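Local atomic coordinates of niemann-Pick type C2 protein (Camponotus japonicus, PDB entry 3WEB), a protein that binds oleic acid inside an immunoglobulin-like beta-sandwich and probably carries such lipids in the chemical communication of worker ants. Residues A[26-40]-A[120-132]. Sequence-based numbering, arbitrary orientation.
Sequences EKCSIIRESEIHVSM and EKITCVKFPAKIK. With OLA (oleic acid), chain B.
The Phe127 ring turns its edge to the oleic acid, whose C11 lies in the ring plane, 3.7 Å from Phe127 CZ, while CB of Cys28 meets CD2 and CE2 obliquely; Phe3 brings a second ring at about 60°. The Cys28 sulfur, disulfide-bonded to Cys21, lies obliquely off the same ring. The other flat group, the Arg32 guanidinium, has Lys132 OXT oblique to it. In this ML-domain beta-sandwich, strand 28-30 runs parallel to the end of strand 123-131, joined by a ladder of nearly straight backbone bonds from Cys28 N to Pro128 O (2.8 Å) as far as Lys132 N to Ile30 O. The chain then crosses to the other sheet as strand 34-40, so the ligand lies between the layers: Ile30 CD1 touches its C12 at 3.8 Å and Val38 CG2 its C9 at 3.7 Å. Further along, the tips of Met40 and Thr123 meet, CE to OG1. At the C-terminus Arg32 N donates to Lys132 O, and NE, on an extended chain, gives Lys132 OXT a weak hydrogen bond, part of a salt bridge (3.4 Å, N-H...O 142°); NH1 bonds Thr103 O. Shortened to an alanine here, the side chain would probably leave the terminal carboxylate without this counter-charge. Beside Ser29, whose OG also bonds Glu25, the Lys132 chain bends at chi3 (78°), and its NZ donates to Ser29 OG at 3.0 Å.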
ATOM      1  N   GLU A  26     -12.255 -14.201   0.417  1.00 17.76           N
ATOM      2  CA  GLU A  26     -11.203 -14.903  -0.317  1.00 18.57           C
ATOM      3  C   GLU A  26     -10.233 -13.939  -1.016  1.00 17.60           C
ATOM      4  O   GLU A  26      -9.025 -14.170  -1.030  1.00 17.09           O
ATOM      5  CB  GLU A  26     -11.804 -15.881  -1.324  1.00 21.39           C
ATOM      6  CG  GLU A  26     -10.782 -16.785  -1.991  1.00 24.35           C
ATOM      7  CD  GLU A  26     -11.379 -17.602  -3.114  1.00 27.94           C
ATOM      8  OE1 GLU A  26     -12.217 -17.058  -3.868  1.00 29.59           O
ATOM      9  OE2 GLU A  26     -11.006 -18.786  -3.244  1.00 30.29           O
ATOM     10  N   LYS A  27     -10.778 -12.867  -1.593  1.00 17.09           N
ATOM     11  CA  LYS A  27      -9.983 -11.822  -2.243  1.00 16.53           C
ATOM     12  C   LYS A  27     -10.526 -10.463  -1.822  1.00 16.07           C
ATOM     13  O   LYS A  27     -11.699 -10.355  -1.462  1.00 16.67           O
ATOM     14  CB  LYS A  27     -10.066 -11.958  -3.770  1.00 16.82           C
ATOM     15  CG  LYS A  27      -9.470 -13.245  -4.325  1.00 18.24           C
ATOM     16  CD  LYS A  27      -9.629 -13.340  -5.838  1.00 19.59           C
ATOM     17  CE  LYS A  27      -9.344 -14.747  -6.343  1.00 21.23           C
ATOM     18  NZ  LYS A  27      -7.973 -15.214  -5.984  1.00 22.59           N
ATOM     19  N   CYS A  28      -9.687  -9.431  -1.842  1.00 14.93           N
ATOM     20  CA  CYS A  28     -10.161  -8.071  -1.561  1.00 14.95           C
ATOM     21  C   CYS A  28     -10.944  -7.519  -2.748  1.00 15.32           C
ATOM     22  O   CYS A  28     -10.358  -7.261  -3.797  1.00 14.85           O
ATOM     23  CB  CYS A  28      -8.999  -7.131  -1.225  1.00 15.28           C
ATOM     24  SG  CYS A  28      -9.504  -5.421  -0.923  1.00 15.74           S
ATOM     25  N   SER A  29     -12.260  -7.356  -2.578  1.00 15.81           N
ATOM     26  CA  SER A  29     -13.106  -6.705  -3.584  1.00 15.89           C
ATOM     27  C   SER A  29     -12.727  -5.236  -3.736  1.00 16.62           C
ATOM     28  O   SER A  29     -12.647  -4.508  -2.750  1.00 16.56           O
ATOM     29  CB  SER A  29     -14.592  -6.797  -3.201  1.00 16.33           C
ATOM     30  OG  SER A  29     -15.008  -8.142  -3.051  1.00 15.96           O
ATOM     31  N   ILE A  30     -12.483  -4.825  -4.979  1.00 17.43           N
ATOM     32  CA  ILE A  30     -12.223  -3.436  -5.342  1.00 19.32           C
ATOM     33  C   ILE A  30     -13.318  -3.054  -6.325  1.00 20.91           C
ATOM     34  O   ILE A  30     -13.380  -3.590  -7.435  1.00 20.71           O
ATOM     35  CB  ILE A  30     -10.817  -3.268  -5.981  1.00 19.13           C
ATOM     36  CG1 ILE A  30      -9.718  -3.734  -5.009  1.00 19.49           C
ATOM     37  CG2 ILE A  30     -10.591  -1.841  -6.481  1.00 18.82           C
ATOM     38  CD1 ILE A  30      -9.454  -2.815  -3.832  1.00 20.15           C
ATOM     39  N   ILE A  31     -14.197  -2.157  -5.897  1.00 24.10           N
ATOM     40  CA  ILE A  31     -15.378  -1.799  -6.685  1.00 27.39           C
ATOM     41  C   ILE A  31     -15.039  -0.665  -7.646  1.00 29.32           C
ATOM     42  O   ILE A  31     -14.568   0.391  -7.224  1.00 30.40           O
ATOM     43  CB  ILE A  31     -16.572  -1.378  -5.790  1.00 28.59           C
ATOM     44  CG1 ILE A  31     -16.731  -2.303  -4.565  1.00 28.98           C
ATOM     45  CG2 ILE A  31     -17.854  -1.267  -6.610  1.00 28.93           C
ATOM     46  CD1 ILE A  31     -17.097  -3.748  -4.864  1.00 30.49           C
ATOM     47  N   ARG A  32     -15.271  -0.886  -8.937  1.00 31.98           N
ATOM     48  CA  ARG A  32     -15.101   0.181  -9.920  1.00 33.74           C
ATOM     49  C   ARG A  32     -16.244   1.188  -9.821  1.00 34.01           C
ATOM     50  O   ARG A  32     -17.325   0.871  -9.310  1.00 34.37           O
ATOM     51  CB  ARG A  32     -14.941  -0.366 -11.344  1.00 36.01           C
ATOM     52  CG  ARG A  32     -15.842  -1.533 -11.696  1.00 38.46           C
ATOM     53  CD  ARG A  32     -15.265  -2.301 -12.873  1.00 41.76           C
ATOM     54  NE  ARG A  32     -16.104  -3.429 -13.262  1.00 44.13           N
ATOM     55  CZ  ARG A  32     -15.932  -4.148 -14.369  1.00 45.62           C
ATOM     56  NH1 ARG A  32     -14.945  -3.858 -15.209  1.00 45.73           N
ATOM     57  NH2 ARG A  32     -16.750  -5.159 -14.639  1.00 46.67           N
ATOM     58  N   GLU A  33     -15.977   2.403 -10.295  1.00 34.43           N
ATOM     59  CA  GLU A  33     -16.884   3.553 -10.160  1.00 34.87           C
ATOM     60  C   GLU A  33     -17.185   3.890  -8.700  1.00 33.42           C
ATOM     61  O   GLU A  33     -18.303   4.266  -8.351  1.00 33.72           O
ATOM     62  CB  GLU A  33     -18.171   3.355 -10.971  1.00 37.37           C
ATOM     63  CG  GLU A  33     -17.920   3.127 -12.451  1.00 39.95           C
ATOM     64  CD  GLU A  33     -19.111   3.497 -13.308  1.00 42.08           C
ATOM     65  OE1 GLU A  33     -20.186   2.876 -13.152  1.00 42.63           O
ATOM     66  OE2 GLU A  33     -18.964   4.417 -14.142  1.00 43.99           O
ATOM     67  N   SER A  34     -16.167   3.750  -7.854  1.00 31.60           N
ATOM     68  CA  SER A  34     -16.279   4.081  -6.441  1.00 29.43           C
ATOM     69  C   SER A  34     -14.954   4.605  -5.899  1.00 28.34           C
ATOM     70  O   SER A  34     -13.884   4.302  -6.440  1.00 25.69           O
ATOM     71  CB  SER A  34     -16.733   2.864  -5.626  1.00 30.62           C
ATOM     72  OG  SER A  34     -15.662   1.963  -5.401  1.00 31.97           O
ATOM     73  N   GLU A  35     -15.046   5.402  -4.838  1.00 27.88           N
ATOM     74  CA  GLU A  35     -13.876   5.831  -4.078  1.00 27.28           C
ATOM     75  C   GLU A  35     -13.442   4.703  -3.155  1.00 25.75           C
ATOM     76  O   GLU A  35     -14.269   4.099  -2.464  1.00 26.55           O
ATOM     77  CB  GLU A  35     -14.184   7.076  -3.246  1.00 28.93           C
ATOM     78  CG  GLU A  35     -14.181   8.382  -4.025  1.00 31.12           C
ATOM     79  CD  GLU A  35     -14.193   9.606  -3.122  1.00 32.71           C
ATOM     80  OE1 GLU A  35     -14.667   9.513  -1.964  1.00 33.58           O
ATOM     81  OE2 GLU A  35     -13.721  10.668  -3.573  1.00 33.38           O
ATOM     82  N   ILE A  36     -12.146   4.413  -3.163  1.00 23.04           N
ATOM     83  CA  ILE A  36     -11.568   3.412  -2.278  1.00 21.70           C
ATOM     84  C   ILE A  36     -10.712   4.155  -1.261  1.00 20.39           C
ATOM     85  O   ILE A  36      -9.873   4.983  -1.635  1.00 20.29           O
ATOM     86  CB  ILE A  36     -10.696   2.391  -3.046  1.00 21.91           C
ATOM     87  CG1 ILE A  36     -11.437   1.814  -4.267  1.00 22.67           C
ATOM     88  CG2 ILE A  36     -10.195   1.283  -2.120  1.00 21.68           C
ATOM     89  CD1 ILE A  36     -12.710   1.055  -3.947  1.00 21.97           C
ATOM     90  N   HIS A  37     -10.955   3.878   0.015  1.00 19.22           N
ATOM     91  CA  HIS A  37     -10.148   4.446   1.089  1.00 18.90           C
ATOM     92  C   HIS A  37      -9.231   3.383   1.671  1.00 17.59           C
ATOM     93  O   HIS A  37      -9.682   2.321   2.089  1.00 17.59           O
ATOM     94  CB  HIS A  37     -11.046   5.040   2.170  1.00 19.94           C
ATOM     95  CG  HIS A  37     -12.173   5.857   1.623  1.00 21.82           C
ATOM     96  ND1 HIS A  37     -11.976   7.069   0.993  1.00 22.57           N
ATOM     97  CD2 HIS A  37     -13.507   5.629   1.593  1.00 22.39           C
ATOM     98  CE1 HIS A  37     -13.144   7.558   0.611  1.00 22.64           C
ATOM     99  NE2 HIS A  37     -14.088   6.703   0.961  1.00 23.15           N
ATOM    100  N   VAL A  38      -7.937   3.678   1.694  1.00 16.32           N
ATOM    101  CA  VAL A  38      -6.935   2.715   2.159  1.00 15.61           C
ATOM    102  C   VAL A  38      -6.203   3.322   3.342  1.00 14.81           C
ATOM    103  O   VAL A  38      -5.830   4.495   3.300  1.00 14.05           O
ATOM    104  CB  VAL A  38      -5.915   2.355   1.058  1.00 15.28           C
ATOM    105  CG1 VAL A  38      -4.859   1.379   1.582  1.00 15.45           C
ATOM    106  CG2 VAL A  38      -6.615   1.778  -0.163  1.00 15.53           C
ATOM    107  N   SER A  39      -6.027   2.530   4.396  1.00 14.18           N
ATOM    108  CA  SER A  39      -5.246   2.930   5.563  1.00 14.80           C
ATOM    109  C   SER A  39      -4.175   1.882   5.856  1.00 13.65           C
ATOM    110  O   SER A  39      -4.426   0.684   5.732  1.00 13.81           O
ATOM    111  CB  SER A  39      -6.153   3.080   6.797  1.00 15.39           C
ATOM    112  OG  SER A  39      -5.380   3.258   7.978  1.00 18.91           O
ATOM    113  N   MET A  40      -2.982   2.334   6.240  1.00 12.97           N
ATOM    114  CA  MET A  40      -1.949   1.426   6.751  1.00 12.47           C
ATOM    115  C   MET A  40      -1.334   1.981   8.023  1.00 11.87           C
ATOM    116  O   MET A  40      -0.875   3.120   8.028  1.00 12.07           O
ATOM    117  CB  MET A  40      -0.841   1.198   5.714  1.00 12.52           C
ATOM    118  CG  MET A  40       0.392   0.509   6.296  1.00 12.72           C
ATOM    119  SD  MET A  40       1.607  -0.065   5.083  1.00 13.19           S
ATOM    120  CE  MET A  40       2.262   1.496   4.514  1.00 12.55           C
ATOM    121  N   GLU A 120      15.481   1.360   0.775  1.00 17.14           N
ATOM    122  CA  GLU A 120      15.257   0.236   1.688  1.00 16.76           C
ATOM    123  C   GLU A 120      13.763   0.128   1.979  1.00 15.47           C
ATOM    124  O   GLU A 120      13.092   1.147   2.142  1.00 15.15           O
ATOM    125  CB  GLU A 120      16.011   0.441   3.006  1.00 17.84           C
ATOM    126  CG  GLU A 120      17.506   0.687   2.846  1.00 19.36           C
ATOM    127  CD  GLU A 120      18.199   0.987   4.161  1.00 20.45           C
ATOM    128  OE1 GLU A 120      17.769   1.893   4.901  1.00 20.11           O
ATOM    129  OE2 GLU A 120      19.203   0.313   4.453  1.00 22.98           O
ATOM    130  N   LYS A 121      13.249  -1.099   2.053  1.00 14.81           N
ATOM    131  CA  LYS A 121      11.815  -1.315   2.303  1.00 14.36           C
ATOM    132  C   LYS A 121      11.443  -1.130   3.770  1.00 13.50           C
ATOM    133  O   LYS A 121      11.917  -1.873   4.636  1.00 13.26           O
ATOM    134  CB  LYS A 121      11.356  -2.692   1.806  1.00 14.92           C
ATOM    135  CG  LYS A 121      11.417  -2.833   0.288  1.00 16.61           C
ATOM    136  CD  LYS A 121      11.119  -4.246  -0.180  1.00 18.00           C
ATOM    137  CE  LYS A 121      11.653  -4.436  -1.593  1.00 19.59           C
ATOM    138  NZ  LYS A 121      11.064  -5.624  -2.272  1.00 21.41           N
ATOM    139  N   ILE A 122      10.593  -0.134   4.021  1.00 12.62           N
ATOM    140  CA  ILE A 122       9.980   0.076   5.336  1.00 12.28           C
ATOM    141  C   ILE A 122       8.840  -0.921   5.498  1.00 12.34           C
ATOM    142  O   ILE A 122       8.710  -1.566   6.543  1.00 12.39           O
ATOM    143  CB  ILE A 122       9.416   1.506   5.487  1.00 12.20           C
ATOM    144  CG1 ILE A 122      10.484   2.555   5.144  1.00 12.52           C
ATOM    145  CG2 ILE A 122       8.888   1.724   6.904  1.00 12.37           C
ATOM    146  CD1 ILE A 122       9.909   3.914   4.792  1.00 12.72           C
ATOM    147  N   THR A 123       8.017  -1.038   4.455  1.00 11.89           N
ATOM    148  CA  THR A 123       6.905  -1.994   4.440  1.00 12.02           C
ATOM    149  C   THR A 123       6.802  -2.686   3.096  1.00 12.46           C
ATOM    150  O   THR A 123       7.148  -2.103   2.068  1.00 12.35           O
ATOM    151  CB  THR A 123       5.555  -1.295   4.685  1.00 11.78           C
ATOM    152  OG1 THR A 123       5.345  -0.303   3.676  1.00 11.86           O
ATOM    153  CG2 THR A 123       5.528  -0.637   6.053  1.00 11.71           C
ATOM    154  N   CYS A 124       6.296  -3.918   3.116  1.00 12.91           N
ATOM    155  CA  CYS A 124       5.914  -4.630   1.899  1.00 13.91           C
ATOM    156  C   CYS A 124       4.671  -5.437   2.223  1.00 13.73           C
ATOM    157  O   CYS A 124       4.726  -6.355   3.047  1.00 13.56           O
ATOM    158  CB  CYS A 124       7.033  -5.562   1.439  1.00 14.73           C
ATOM    159  SG  CYS A 124       6.818  -6.224  -0.230  1.00 16.55           S
ATOM    160  N   VAL A 125       3.569  -5.081   1.568  1.00 13.56           N
ATOM    161  CA  VAL A 125       2.259  -5.700   1.788  1.00 13.90           C
ATOM    162  C   VAL A 125       1.870  -6.442   0.522  1.00 13.96           C
ATOM    163  O   VAL A 125       2.005  -5.904  -0.573  1.00 13.60           O
ATOM    164  CB  VAL A 125       1.184  -4.628   2.078  1.00 14.34           C
ATOM    165  CG1 VAL A 125      -0.182  -5.271   2.294  1.00 14.82           C
ATOM    166  CG2 VAL A 125       1.582  -3.769   3.282  1.00 15.19           C
ATOM    167  N   LYS A 126       1.401  -7.680   0.677  1.00 14.26           N
ATOM    168  CA  LYS A 126       0.959  -8.485  -0.454  1.00 14.97           C
ATOM    169  C   LYS A 126      -0.425  -9.058  -0.161  1.00 14.37           C
ATOM    170  O   LYS A 126      -0.652  -9.641   0.899  1.00 13.82           O
ATOM    171  CB  LYS A 126       1.954  -9.613  -0.715  1.00 16.99           C
ATOM    172  CG  LYS A 126       1.627 -10.497  -1.900  1.00 19.00           C
ATOM    173  CD  LYS A 126       2.591 -11.669  -1.916  1.00 21.08           C
ATOM    174  CE  LYS A 126       2.700 -12.305  -3.287  1.00 22.94           C
ATOM    175  NZ  LYS A 126       3.525 -13.540  -3.173  1.00 24.90           N
ATOM    176  N   PHE A 127      -1.355  -8.872  -1.086  1.00 13.58           N
ATOM    177  CA  PHE A 127      -2.703  -9.409  -0.885  1.00 13.29           C
ATOM    178  C   PHE A 127      -3.394  -9.715  -2.210  1.00 13.17           C
ATOM    179  O   PHE A 127      -3.055  -9.114  -3.243  1.00 13.49           O
ATOM    180  CB  PHE A 127      -3.544  -8.451  -0.027  1.00 13.15           C
ATOM    181  CG  PHE A 127      -3.813  -7.125  -0.674  1.00 13.28           C
ATOM    182  CD1 PHE A 127      -2.870  -6.104  -0.623  1.00 13.29           C
ATOM    183  CD2 PHE A 127      -5.023  -6.892  -1.314  1.00 13.30           C
ATOM    184  CE1 PHE A 127      -3.134  -4.877  -1.212  1.00 13.35           C
ATOM    185  CE2 PHE A 127      -5.293  -5.676  -1.909  1.00 13.61           C
ATOM    186  CZ  PHE A 127      -4.342  -4.666  -1.858  1.00 13.61           C
ATOM    187  N   PRO A 128      -4.345 -10.669  -2.199  1.00 13.38           N
ATOM    188  CA  PRO A 128      -5.114 -10.936  -3.415  1.00 13.56           C
ATOM    189  C   PRO A 128      -6.283  -9.959  -3.564  1.00 14.08           C
ATOM    190  O   PRO A 128      -6.999  -9.679  -2.588  1.00 14.31           O
ATOM    191  CB  PRO A 128      -5.627 -12.356  -3.196  1.00 13.11           C
ATOM    192  CG  PRO A 128      -5.770 -12.474  -1.707  1.00 13.18           C
ATOM    193  CD  PRO A 128      -4.743 -11.560  -1.090  1.00 13.11           C
ATOM    194  N   ALA A 129      -6.476  -9.439  -4.774  1.00 15.03           N
ATOM    195  CA  ALA A 129      -7.612  -8.546  -5.029  1.00 15.63           C
ATOM    196  C   ALA A 129      -8.455  -8.987  -6.218  1.00 16.72           C
ATOM    197  O   ALA A 129      -7.983  -9.698  -7.108  1.00 17.01           O
ATOM    198  CB  ALA A 129      -7.139  -7.114  -5.224  1.00 15.71           C
ATOM    199  N   LYS A 130      -9.707  -8.555  -6.220  1.00 17.16           N
ATOM    200  CA  LYS A 130     -10.573  -8.777  -7.359  1.00 18.51           C
ATOM    201  C   LYS A 130     -11.267  -7.475  -7.702  1.00 19.46           C
ATOM    202  O   LYS A 130     -12.044  -6.948  -6.905  1.00 18.76           O
ATOM    203  CB  LYS A 130     -11.583  -9.886  -7.071  1.00 19.45           C
ATOM    204  CG  LYS A 130     -12.346 -10.338  -8.309  1.00 20.88           C
ATOM    205  CD  LYS A 130     -13.201 -11.556  -8.014  1.00 22.59           C
ATOM    206  CE  LYS A 130     -14.074 -11.898  -9.207  1.00 24.23           C
ATOM    207  NZ  LYS A 130     -15.025 -12.995  -8.879  1.00 25.80           N
ATOM    208  N   ILE A 131     -10.955  -6.945  -8.881  1.00 20.56           N
ATOM    209  CA  ILE A 131     -11.596  -5.734  -9.361  1.00 23.32           C
ATOM    210  C   ILE A 131     -12.911  -6.157  -9.996  1.00 25.36           C
ATOM    211  O   ILE A 131     -12.917  -6.989 -10.908  1.00 26.63           O
ATOM    212  CB  ILE A 131     -10.710  -4.980 -10.374  1.00 23.45           C
ATOM    213  CG1 ILE A 131      -9.333  -4.695  -9.761  1.00 23.61           C
ATOM    214  CG2 ILE A 131     -11.395  -3.690 -10.815  1.00 23.61           C
ATOM    215  CD1 ILE A 131      -8.265  -4.293 -10.756  1.00 23.89           C
ATOM    216  N   LYS A 132     -14.017  -5.604  -9.504  1.00 27.27           N
ATOM    217  CA  LYS A 132     -15.356  -6.080  -9.888  1.00 30.25           C
ATOM    218  C   LYS A 132     -16.401  -4.968  -9.964  1.00 31.73           C
ATOM    219  O   LYS A 132     -16.240  -3.881  -9.412  1.00 31.98           O
ATOM    220  CB  LYS A 132     -15.830  -7.191  -8.937  1.00 29.83           C
ATOM    221  CG  LYS A 132     -15.913  -6.793  -7.465  1.00 30.34           C
ATOM    222  CD  LYS A 132     -16.483  -7.911  -6.595  1.00 30.33           C
ATOM    223  CE  LYS A 132     -15.445  -8.985  -6.298  1.00 31.05           C
ATOM    224  NZ  LYS A 132     -15.906  -9.994  -5.301  1.00 30.79           N
ATOM    225  OXT LYS A 132     -17.449  -5.140 -10.591  1.00 34.67           O
TER
HETATM  226  C1  OLA B 201      -1.723   6.974  -5.904  1.00 39.15           C
HETATM  227  O1  OLA B 201      -0.649   7.385  -5.405  1.00 37.00           O
HETATM  228  O2  OLA B 201      -1.921   6.922  -7.140  1.00 39.46           O
HETATM  229  C2  OLA B 201      -2.832   6.530  -4.977  1.00 39.08           C
HETATM  230  C3  OLA B 201      -3.116   5.040  -5.149  1.00 38.86           C
HETATM  231  C4  OLA B 201      -3.170   4.327  -3.803  1.00 39.21           C
HETATM  232  C5  OLA B 201      -2.020   3.341  -3.643  1.00 38.35           C
HETATM  233  C6  OLA B 201      -2.349   2.249  -2.633  1.00 38.79           C
HETATM  234  C7  OLA B 201      -2.469   0.906  -3.342  1.00 38.03           C
HETATM  235  C8  OLA B 201      -2.701  -0.261  -2.383  1.00 38.75           C
HETATM  236  C9  OLA B 201      -4.161  -0.353  -1.984  1.00 38.03           C
HETATM  237  C10 OLA B 201      -5.096  -0.998  -2.691  1.00 38.45           C
HETATM  238  C11 OLA B 201      -4.810  -1.723  -3.987  1.00 39.52           C
HETATM  239  C12 OLA B 201      -6.001  -1.583  -4.924  1.00 40.99           C
HETATM  240  C13 OLA B 201      -5.545  -1.290  -6.347  1.00 42.39           C
HETATM  241  C14 OLA B 201      -6.727  -0.848  -7.202  1.00 43.69           C
HETATM  242  C15 OLA B 201      -6.473  -1.119  -8.680  1.00 44.73           C
HETATM  243  C16 OLA B 201      -6.255   0.183  -9.442  1.00 45.74           C
HETATM  244  C17 OLA B 201      -7.449   0.498 -10.337  1.00 46.46           C
HETATM  245  C18 OLA B 201      -7.016   1.221 -11.595  1.00 47.76           C
HETATM  246  O   HOH W   1      -6.420 -12.591  -6.584  1.00 30.86           O
HETATM  247  O   HOH W   2     -13.662 -11.110  -4.144  1.00 41.58           O